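Local coordinates for uncharacterized conserved protein YjbQ/UPF0047 family, ortholog yugU B.subtilis (Clostridium acetobutylicum, PDB 1VMH) that is of unknown function, belongs to the UPF0047 (YjbQ-like) family and assembles from three copies of its chain, at residues 30-35 against 124-129; 61-66 against 107-112. All coordinates share one frame; numbering follows the deposited sequence.

Interaction 1. Residues 30-35 against 124-129; sequences IDITNL and QGIYFT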
loop_
_atom_site.group_PDB
_atom_site.type_symbol
_atom_site.label_atom_id
_atom_site.label_comp_id
_atom_site.label_asym_id
_atom_site.label_seq_id
_atom_site.Cartn_x
_atom_site.Cartn_y
_atom_site.Cartn_z
ATOM N N ILE A 30 0.470 -17.081 0.092
ATOM C CA ILE A 30 1.005 -17.931 -0.980
ATOM C C ILE A 30 2.174 -17.184 -1.647
ATOM O O ILE A 30 2.016 -16.061 -2.151
ATOM C CB ILE A 30 -0.076 -18.285 -2.028
ATOM C CG1 ILE A 30 -1.233 -19.045 -1.344
ATOM C CG2 ILE A 30 0.561 -19.102 -3.145
ATOM C CD1 ILE A 30 -2.385 -18.174 -0.926
ATOM N N ASP A 31 3.363 -17.799 -1.641
ATOM C CA ASP A 31 4.559 -17.172 -2.196
ATOM C C ASP A 31 4.534 -17.302 -3.714
ATOM O O ASP A 31 4.688 -18.399 -4.247
ATOM C CB ASP A 31 5.810 -17.864 -1.648
ATOM C CG ASP A 31 7.087 -17.169 -2.057
ATOM O OD1 ASP A 31 7.111 -16.466 -3.070
ATOM O OD2 ASP A 31 8.114 -17.400 -1.388
ATOM N N ILE A 32 4.302 -16.183 -4.389
ATOM C CA ILE A 32 4.199 -16.132 -5.834
ATOM C C ILE A 32 5.419 -15.525 -6.496
ATOM O O ILE A 32 5.405 -15.197 -7.692
ATOM C CB ILE A 32 2.916 -15.402 -6.292
ATOM C CG1 ILE A 32 2.822 -13.973 -5.723
ATOM C CG2 ILE A 32 1.717 -16.222 -5.832
ATOM C CD1 ILE A 32 1.724 -13.120 -6.350
ATOM N N THR A 33 6.526 -15.434 -5.767
ATOM C CA THR A 33 7.745 -14.816 -6.295
ATOM C C THR A 33 8.178 -15.466 -7.608
ATOM O O THR A 33 8.506 -14.768 -8.571
ATOM C CB THR A 33 8.910 -14.885 -5.279
ATOM O OG1 THR A 33 8.474 -14.411 -3.990
ATOM C CG2 THR A 33 10.082 -14.088 -5.730
ATOM N N ASN A 34 8.148 -16.805 -7.691
ATOM C CA ASN A 34 8.612 -17.452 -8.918
ATOM C C ASN A 34 7.677 -17.239 -10.105
ATOM O O ASN A 34 8.127 -17.232 -11.243
ATOM C CB ASN A 34 8.851 -18.953 -8.739
ATOM C CG ASN A 34 9.604 -19.550 -9.912
ATOM O OD1 ASN A 34 10.742 -19.124 -10.212
ATOM N ND2 ASN A 34 8.957 -20.481 -10.639
ATOM N N LEU A 35 6.383 -17.043 -9.845
ATOM C CA LEU A 35 5.428 -16.709 -10.897
ATOM C C LEU A 35 5.785 -15.349 -11.450
ATOM O O LEU A 35 5.722 -15.110 -12.665
ATOM C CB LEU A 35 3.987 -16.733 -10.389
ATOM C CG LEU A 35 3.511 -18.040 -9.745
ATOM C CD1 LEU A 35 2.052 -17.879 -9.285
ATOM C CD2 LEU A 35 3.676 -19.246 -10.624
ATOM N N GLN A 124 13.190 -11.711 1.055
ATOM C CA GLN A 124 12.060 -10.917 0.747
ATOM C C GLN A 124 11.339 -11.537 -0.447
ATOM O O GLN A 124 11.864 -11.656 -1.521
ATOM C CB GLN A 124 12.514 -9.488 0.462
ATOM C CG GLN A 124 11.387 -8.544 0.321
ATOM C CD GLN A 124 11.836 -7.125 0.037
ATOM O OE1 GLN A 124 12.703 -6.871 -0.827
ATOM N NE2 GLN A 124 11.174 -6.171 0.688
ATOM N N GLY A 125 10.077 -11.918 -0.244
ATOM C CA GLY A 125 9.233 -12.554 -1.275
ATOM C C GLY A 125 7.918 -11.865 -1.457
ATOM O O GLY A 125 7.508 -11.081 -0.624
ATOM N N ILE A 126 7.283 -12.180 -2.582
ATOM C CA ILE A 126 6.024 -11.575 -3.011
ATOM C C ILE A 126 4.926 -12.567 -2.717
ATOM O O ILE A 126 5.037 -13.745 -3.112
ATOM C CB ILE A 126 6.021 -11.266 -4.494
ATOM C CG1 ILE A 126 7.197 -10.374 -4.907
ATOM C CG2 ILE A 126 4.689 -10.604 -4.852
ATOM C CD1 ILE A 126 7.565 -10.504 -6.382
ATOM N N TYR A 127 3.891 -12.145 -1.979
ATOM C CA TYR A 127 2.809 -12.993 -1.532
ATOM C C TYR A 127 1.448 -12.547 -1.984
ATOM O O TYR A 127 1.111 -11.373 -1.926
ATOM C CB TYR A 127 2.770 -12.989 -0.020
ATOM C CG TYR A 127 3.810 -13.807 0.650
ATOM C CD1 TYR A 127 3.660 -15.178 0.736
ATOM C CD2 TYR A 127 4.905 -13.231 1.242
ATOM C CE1 TYR A 127 4.589 -15.959 1.382
ATOM C CE2 TYR A 127 5.820 -14.001 1.918
ATOM C CZ TYR A 127 5.652 -15.363 1.971
ATOM O OH TYR A 127 6.566 -16.165 2.661
ATOM N N PHE A 128 0.661 -13.497 -2.469
ATOM C CA PHE A 128 -0.791 -13.357 -2.530
ATOM C C PHE A 128 -1.350 -13.638 -1.127
ATOM O O PHE A 128 -1.046 -14.692 -0.547
ATOM C CB PHE A 128 -1.336 -14.398 -3.499
ATOM C CG PHE A 128 -2.795 -14.298 -3.772
ATOM C CD1 PHE A 128 -3.705 -14.873 -2.947
ATOM C CD2 PHE A 128 -3.270 -13.623 -4.889
ATOM C CE1 PHE A 128 -5.079 -14.779 -3.206
ATOM C CE2 PHE A 128 -4.620 -13.564 -5.152
ATOM C CZ PHE A 128 -5.510 -14.114 -4.314
ATOM N N THR A 129 -2.119 -12.696 -0.552
ATOM C CA THR A 129 -2.655 -12.810 0.793
ATOM C C THR A 129 -4.166 -13.102 0.697
ATOM O O THR A 129 -4.988 -12.201 0.453
ATOM C CB THR A 129 -2.386 -11.549 1.674
ATOM O OG1 THR A 129 -3.034 -10.407 1.098
ATOM C CG2 THR A 129 -0.883 -11.211 1.627
#

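Interaction 2. Residues 61-66 against 107-112; sequences ITINEN and SSQQII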
loop_
_atom_site.group_PDB
_atom_site.type_symbol
_atom_site.label_atom_id
_atom_site.label_comp_id
_atom_site.label_asym_id
_atom_site.label_seq_id
_atom_site.Cartn_x
_atom_site.Cartn_y
_atom_site.Cartn_z
ATOM N N ILE A 61 -2.018 -8.305 -2.052
ATOM C CA ILE A 61 -0.616 -8.628 -2.351
ATOM C C ILE A 61 0.256 -7.934 -1.320
ATOM O O ILE A 61 0.029 -6.770 -1.005
ATOM C CB ILE A 61 -0.180 -8.138 -3.751
ATOM C CG1 ILE A 61 -1.163 -8.603 -4.846
ATOM C CG2 ILE A 61 1.249 -8.555 -4.053
ATOM C CD1 ILE A 61 -1.226 -10.070 -5.168
ATOM N N THR A 62 1.236 -8.625 -0.770
ATOM C CA THR A 62 2.222 -7.974 0.075
ATOM C C THR A 62 3.604 -8.527 -0.195
ATOM O O THR A 62 3.742 -9.505 -0.911
ATOM C CB THR A 62 1.910 -8.128 1.583
ATOM O OG1 THR A 62 2.665 -7.133 2.320
ATOM C CG2 THR A 62 2.211 -9.509 2.083
ATOM N N ILE A 63 4.631 -7.897 0.345
ATOM C CA ILE A 63 6.038 -8.393 0.199
ATOM C C ILE A 63 6.559 -8.527 1.604
ATOM O O ILE A 63 6.471 -7.563 2.369
ATOM C CB ILE A 63 6.865 -7.426 -0.658
ATOM C CG1 ILE A 63 6.281 -7.368 -2.088
ATOM C CG2 ILE A 63 8.330 -7.802 -0.692
ATOM C CD1 ILE A 63 6.988 -6.483 -3.108
ATOM N N ASN A 64 7.096 -9.682 1.966
ATOM C CA ASN A 64 7.533 -9.854 3.337
ATOM C C ASN A 64 8.458 -11.060 3.407
ATOM O O ASN A 64 8.857 -11.615 2.384
ATOM C CB ASN A 64 6.347 -9.899 4.322
ATOM C CG ASN A 64 6.673 -9.261 5.669
ATOM O OD1 ASN A 64 7.601 -9.704 6.345
ATOM N ND2 ASN A 64 5.933 -8.205 6.047
ATOM N N GLU A 65 8.828 -11.441 4.627
ATOM C CA GLU A 65 9.715 -12.579 4.898
ATOM C C GLU A 65 9.222 -13.845 4.217
ATOM O O GLU A 65 8.059 -14.228 4.404
ATOM C CB GLU A 65 9.742 -12.807 6.407
ATOM C CG GLU A 65 10.310 -14.140 6.875
ATOM C CD GLU A 65 11.797 -14.223 6.695
ATOM O OE1 GLU A 65 12.500 -13.238 7.006
ATOM O OE2 GLU A 65 12.277 -15.265 6.220
ATOM N N ASN A 66 10.128 -14.524 3.509
ATOM C CA ASN A 66 9.743 -15.697 2.740
ATOM C C ASN A 66 10.429 -16.981 3.125
ATOM O O ASN A 66 10.324 -17.963 2.383
ATOM C CB ASN A 66 10.000 -15.414 1.232
ATOM C CG ASN A 66 11.472 -15.321 0.912
ATOM O OD1 ASN A 66 12.301 -15.383 1.815
ATOM N ND2 ASN A 66 11.822 -15.246 -0.397
ATOM N N SER A 107 -3.904 -3.819 -2.936
ATOM C CA SER A 107 -4.390 -4.465 -4.151
ATOM C C SER A 107 -3.275 -4.798 -5.135
ATOM O O SER A 107 -3.470 -5.668 -5.981
ATOM C CB SER A 107 -5.435 -3.563 -4.831
ATOM O OG SER A 107 -4.894 -2.255 -5.085
ATOM N N SER A 108 -2.099 -4.209 -4.976
ATOM C CA SER A 108 -0.956 -4.500 -5.836
ATOM C C SER A 108 0.326 -4.177 -5.124
ATOM O O SER A 108 0.360 -3.434 -4.131
ATOM C CB SER A 108 -1.033 -3.694 -7.136
ATOM O OG SER A 108 -0.764 -2.316 -6.904
ATOM N N GLN A 109 1.393 -4.776 -5.616
ATOM C CA GLN A 109 2.718 -4.348 -5.265
ATOM C C GLN A 109 3.561 -4.309 -6.544
ATOM O O GLN A 109 3.252 -4.934 -7.582
ATOM C CB GLN A 109 3.353 -5.235 -4.204
ATOM C CG GLN A 109 2.542 -5.367 -2.921
ATOM C CD GLN A 109 2.401 -4.093 -2.150
ATOM O OE1 GLN A 109 3.150 -3.134 -2.353
ATOM N NE2 GLN A 109 1.450 -4.081 -1.201
ATOM N N GLN A 110 4.703 -3.642 -6.443
ATOM C CA GLN A 110 5.616 -3.534 -7.578
ATOM C C GLN A 110 7.048 -3.726 -7.129
ATOM O O GLN A 110 7.409 -3.434 -5.976
ATOM C CB GLN A 110 5.381 -2.293 -8.423
ATOM C CG GLN A 110 5.628 -1.003 -7.773
ATOM C CD GLN A 110 5.406 0.162 -8.754
ATOM O OE1 GLN A 110 5.388 0.003 -10.021
ATOM N NE2 GLN A 110 5.189 1.309 -8.182
ATOM N N ILE A 111 7.843 -4.305 -8.035
ATOM C CA ILE A 111 9.207 -4.692 -7.748
ATOM C C ILE A 111 10.071 -4.216 -8.920
ATOM O O ILE A 111 9.711 -4.356 -10.089
ATOM C CB ILE A 111 9.312 -6.224 -7.577
ATOM C CG1 ILE A 111 8.284 -6.738 -6.554
ATOM C CG2 ILE A 111 10.739 -6.642 -7.183
ATOM C CD1 ILE A 111 6.956 -7.149 -7.156
ATOM N N ILE A 112 11.233 -3.680 -8.603
ATOM C CA ILE A 112 12.172 -3.239 -9.599
ATOM C C ILE A 112 12.786 -4.455 -10.256
ATOM O O ILE A 112 13.097 -5.472 -9.582
ATOM C CB ILE A 112 13.255 -2.395 -8.958
ATOM C CG1 ILE A 112 12.650 -1.085 -8.422
ATOM C CG2 ILE A 112 14.370 -2.059 -9.961
ATOM C CD1 ILE A 112 13.504 -0.394 -7.293
#

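Interaction 1. Residues 30-35 against 124-129
Ile-30 and Phe-128 form an antiparallel hydrogen-bonded pair, Ile-30 N to Phe-128 O at 2.9 Å and nearly straight, with the return bond from Phe-128 N to Ile-30 O; Asp-31 and Tyr-127 follow as the non-hydrogen-bonded pair. After Asp-31 segment 30-35 leaves the strand, yet Ile-32, at the N-cap position, still donates from N to Ile-126 O, 2.8 Å away. On the Asp-31 face, Tyr-127 leans across the neighbouring backbone, its CE1 3.8 Å from Asp-31 CB, while its hydroxyl is hydrogen-bonded to the carbonyl of Glu-65. The turn from strand 28-31 into helix 33-43 is an Asx turn: Asp-31 OD1 accepts Thr-33 N and, on its syn side, Thr-33 OG1, OG1 to OD1 2.6 Å. With OG1 anti to its own carbonyl carbon (chi1 -50°), Thr-33 in turn takes the N-H of Ile-126 at 2.9 Å from N to OG1, so one hydroxyl links the carboxylate, the helix start and strand 124-130. On the other face Ile-30 and Phe-128 run side by side, CD1 to CD1 4.1 Å. Ile-32 crosses Ile-126 at about a right angle, CG1 to CG2 3.9 Å, and rests on Leu-21 and Val-139 of the five-stranded sheet.

Interaction 2. Residues 61-66 against 107-112
Two sheets of the YjbQ-like fold face each other here, strand 59-65, an outer strand, within this chain, of the three-stranded sheet, and strand 108-114 from the five-stranded one. The short segments 61-65 and 108-112 run 45° apart and approach to 5.9 Å between axes. Gln-109 carries the contact. Its chain bends at chi2 (-65°), so that CD stands off the extended line of the chain, and the amide nitrogen NE2 donates to Ile-61 O at 3.0 Å with an N-H...O angle of 166°. The carbonyl oxygen lies practically in the amide plane of Gln-109, whereas the donor stands above the plane of the Ile-61 carbonyl. Next to this bond the aliphatic part of Gln-109 slides past Ile-61 in the opposite direction, CG meeting CG2 at 3.6 Å. Ile-63, its CD1 anti to CA, reaches between the two residues on the other strand: CD1 is 4.0 Å from Gln-109 CB and 3.7 Å from Ile-111 CG1. Around this layer, Ile-61 also packs on Val-52 of strand 48-53 and Ile-111 on Ile-126 of strand 124-130, while Ser-107 of the second subunit lies against Ile-63 and Gln-109, and Thr-62 OG1 bonds to Ser-103 OG of that subunit's helix 96-105.

Overall arrangement
Strand 124-130 ties the two contacts together: it is the middle strand of the three-stranded sheet, with 28-31 on one flank (interaction 1) and 59-65 on the other, whose side chains reach the second sheet in interaction 2. Their centres lie 7 Å apart. Probable backbone hydrogen bonds join them, Tyr-127 N to Thr-62 O and Gly-125 N to Asn-64 O, each 2.9 Å, and Gln-124 CG packs against Ile-63 CG2 at 3.3 Å. In sequence, interaction 2 nests inside the loop that interaction 1 closes. A bound sodium ion lies about 7 Å from the side chain of Gln-109 and about 14 Å from that of Tyr-127, closer to interaction 2 by this measure.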